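Long-range contact in MmoQ Response regulator (Methylococcus capsulatus, PDB 3LJX), which is the HDOD-domain part of a larger response regulator that probably makes cyclic di-GMP from two molecules of GTP through a separate GGDEF domain: residues G99-F104 and E159-A164. Sequence-based numbering, arbitrary orientation.
Sequences GRCEAF and ECLRKA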
loop_
_atom_site.group_PDB
_atom_site.type_symbol
_atom_site.label_atom_id
_atom_site.label_comp_id
_atom_site.label_asym_id
_atom_site.label_seq_id
_atom_site.Cartn_x
_atom_site.Cartn_y
_atom_site.Cartn_z
ATOM N N GLY A 99 -8.607 2.667 15.034
ATOM C CA GLY A 99 -9.678 1.858 14.485
ATOM C C GLY A 99 -10.181 0.786 15.439
ATOM O O GLY A 99 -9.678 0.613 16.551
ATOM N N ARG A 100 -11.179 0.044 14.985
ATOM C CA ARG A 100 -11.896 -0.880 15.840
ATOM C C ARG A 100 -11.131 -2.156 16.230
ATOM O O ARG A 100 -11.378 -2.696 17.305
ATOM C CB ARG A 100 -13.259 -1.208 15.222
ATOM C CG ARG A 100 -14.254 -0.061 15.349
ATOM C CD ARG A 100 -15.487 -0.248 14.470
ATOM N NE ARG A 100 -16.529 0.732 14.787
ATOM C CZ ARG A 100 -16.534 1.996 14.361
ATOM N NH1 ARG A 100 -15.545 2.450 13.597
ATOM N NH2 ARG A 100 -17.526 2.811 14.706
ATOM N N CYS A 101 -10.213 -2.638 15.385
ATOM C CA CYS A 101 -9.485 -3.881 15.695
ATOM C C CYS A 101 -8.466 -3.692 16.824
ATOM O O CYS A 101 -7.345 -3.210 16.607
ATOM C CB CYS A 101 -8.801 -4.472 14.457
ATOM S SG CYS A 101 -7.935 -6.033 14.792
ATOM N N GLU A 102 -8.866 -4.091 18.027
ATOM C CA GLU A 102 -8.100 -3.829 19.242
ATOM C C GLU A 102 -6.613 -4.212 19.130
ATOM O O GLU A 102 -5.724 -3.401 19.439
ATOM C CB GLU A 102 -8.767 -4.541 20.429
ATOM C CG GLU A 102 -8.157 -4.228 21.786
ATOM C CD GLU A 102 -9.007 -4.740 22.943
ATOM O OE1 GLU A 102 -10.213 -5.019 22.733
ATOM O OE2 GLU A 102 -8.469 -4.855 24.067
ATOM N N ALA A 103 -6.346 -5.436 18.677
ATOM C CA ALA A 103 -4.975 -5.946 18.629
ATOM C C ALA A 103 -4.122 -5.449 17.440
ATOM O O ALA A 103 -2.920 -5.680 17.406
ATOM C CB ALA A 103 -4.972 -7.479 18.699
ATOM N N PHE A 104 -4.734 -4.763 16.479
ATOM C CA PHE A 104 -3.996 -4.270 15.313
ATOM C C PHE A 104 -3.307 -2.935 15.594
ATOM O O PHE A 104 -3.937 -1.960 16.018
ATOM C CB PHE A 104 -4.918 -4.132 14.098
ATOM C CG PHE A 104 -4.193 -3.876 12.792
ATOM C CD1 PHE A 104 -3.416 -4.877 12.200
ATOM C CD2 PHE A 104 -4.325 -2.657 12.132
ATOM C CE1 PHE A 104 -2.759 -4.657 10.987
ATOM C CE2 PHE A 104 -3.681 -2.429 10.918
ATOM C CZ PHE A 104 -2.897 -3.435 10.344
ATOM N N GLU A 159 -8.446 -11.895 17.711
ATOM C CA GLU A 159 -8.118 -13.268 18.085
ATOM C C GLU A 159 -6.921 -13.786 17.273
ATOM O O GLU A 159 -5.934 -14.260 17.841
ATOM C CB GLU A 159 -9.306 -14.206 17.886
ATOM C CG GLU A 159 -10.493 -13.951 18.789
ATOM C CD GLU A 159 -11.648 -14.920 18.509
ATOM O OE1 GLU A 159 -11.390 -15.998 17.919
ATOM O OE2 GLU A 159 -12.808 -14.604 18.874
ATOM N N CYS A 160 -7.006 -13.709 15.948
ATOM C CA CYS A 160 -5.913 -14.205 15.117
ATOM C C CYS A 160 -4.589 -13.534 15.485
ATOM O O CYS A 160 -3.569 -14.194 15.649
ATOM C CB CYS A 160 -6.215 -13.980 13.641
ATOM S SG CYS A 160 -7.708 -14.814 13.068
ATOM N N LEU A 161 -4.616 -12.217 15.633
ATOM C CA LEU A 161 -3.396 -11.465 15.886
ATOM C C LEU A 161 -2.761 -11.826 17.225
ATOM O O LEU A 161 -1.542 -11.819 17.361
ATOM C CB LEU A 161 -3.674 -9.960 15.810
ATOM C CG LEU A 161 -3.943 -9.433 14.394
ATOM C CD1 LEU A 161 -4.187 -7.939 14.430
ATOM C CD2 LEU A 161 -2.790 -9.760 13.458
ATOM N N ARG A 162 -3.583 -12.150 18.216
ATOM C CA ARG A 162 -3.049 -12.514 19.526
ATOM C C ARG A 162 -2.433 -13.913 19.550
ATOM O O ARG A 162 -1.501 -14.160 20.308
ATOM C CB ARG A 162 -4.115 -12.358 20.611
ATOM C CG ARG A 162 -4.494 -10.909 20.828
ATOM C CD ARG A 162 -5.653 -10.753 21.773
ATOM N NE ARG A 162 -5.826 -9.348 22.133
ATOM C CZ ARG A 162 -6.942 -8.649 21.933
ATOM N NH1 ARG A 162 -8.006 -9.223 21.377
ATOM N NH2 ARG A 162 -6.990 -7.374 22.300
ATOM N N LYS A 163 -2.927 -14.815 18.705
ATOM C CA LYS A 163 -2.452 -16.194 18.746
ATOM C C LYS A 163 -1.442 -16.597 17.674
ATOM O O LYS A 163 -0.830 -17.658 17.782
ATOM C CB LYS A 163 -3.616 -17.185 18.775
ATOM C CG LYS A 163 -4.676 -16.937 17.752
ATOM C CD LYS A 163 -5.884 -17.830 18.003
ATOM C CE LYS A 163 -5.566 -19.303 17.756
ATOM N NZ LYS A 163 -6.812 -20.112 17.536
ATOM N N ALA A 164 -1.242 -15.769 16.655
ATOM C CA ALA A 164 -0.327 -16.164 15.585
ATOM C C ALA A 164 0.362 -15.009 14.874
ATOM O O ALA A 164 -0.065 -13.857 14.960
ATOM C CB ALA A 164 -1.050 -17.044 14.572
HETATM O O HOH W 1 -10.850 -7.613 21.029
#
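Glu102 and Arg162 form a salt bridge at the protein surface, with OE2 of Glu102 3.4 Å from NH2 of Arg162. Carboxylate and guanidinium planes stand 88° apart, far from the coplanar, two-pronged pairing of these groups, and NH2 lies as near to CD as to OE2. A water in the guanidinium plane accepts from Arg162 NH1 at 3.3 Å and also lies within hydrogen-bonding distance of Glu102 OE1. Glu102 reaches this position with CG anti to its backbone N (chi1 -174°) and an extended chain beyond.

Ala103 CB sits over the centre of one guanidinium face, 4.0 Å from Arg162 CZ, and the same methyl meets Leu161 CB at 4.0 Å. Away from the ionic pair, Leu161 CD1 packs against Phe104 CA and Cys101 SG and touches the ring edge at Phe104 CD1 (3.9 Å). A type I turn from Cys101 to Phe104, closed by Phe104 N to Cys101 O, points the Ala103 methyl at helix 154-163 while its three neighbours touch from the flanks; Ser158 OG of that helix also bonds Ala103 N.

The contact thus joins the loop before helix 106-125 to the last turn of helix 154-163 within the HDOD domain. It exemplifies a surface contact whose long, exposed salt bridge, with a water between the other two arms, probably contributes modestly, while neighbouring apolar groups, Leu161 and the Ala103 methyl, supply close packing.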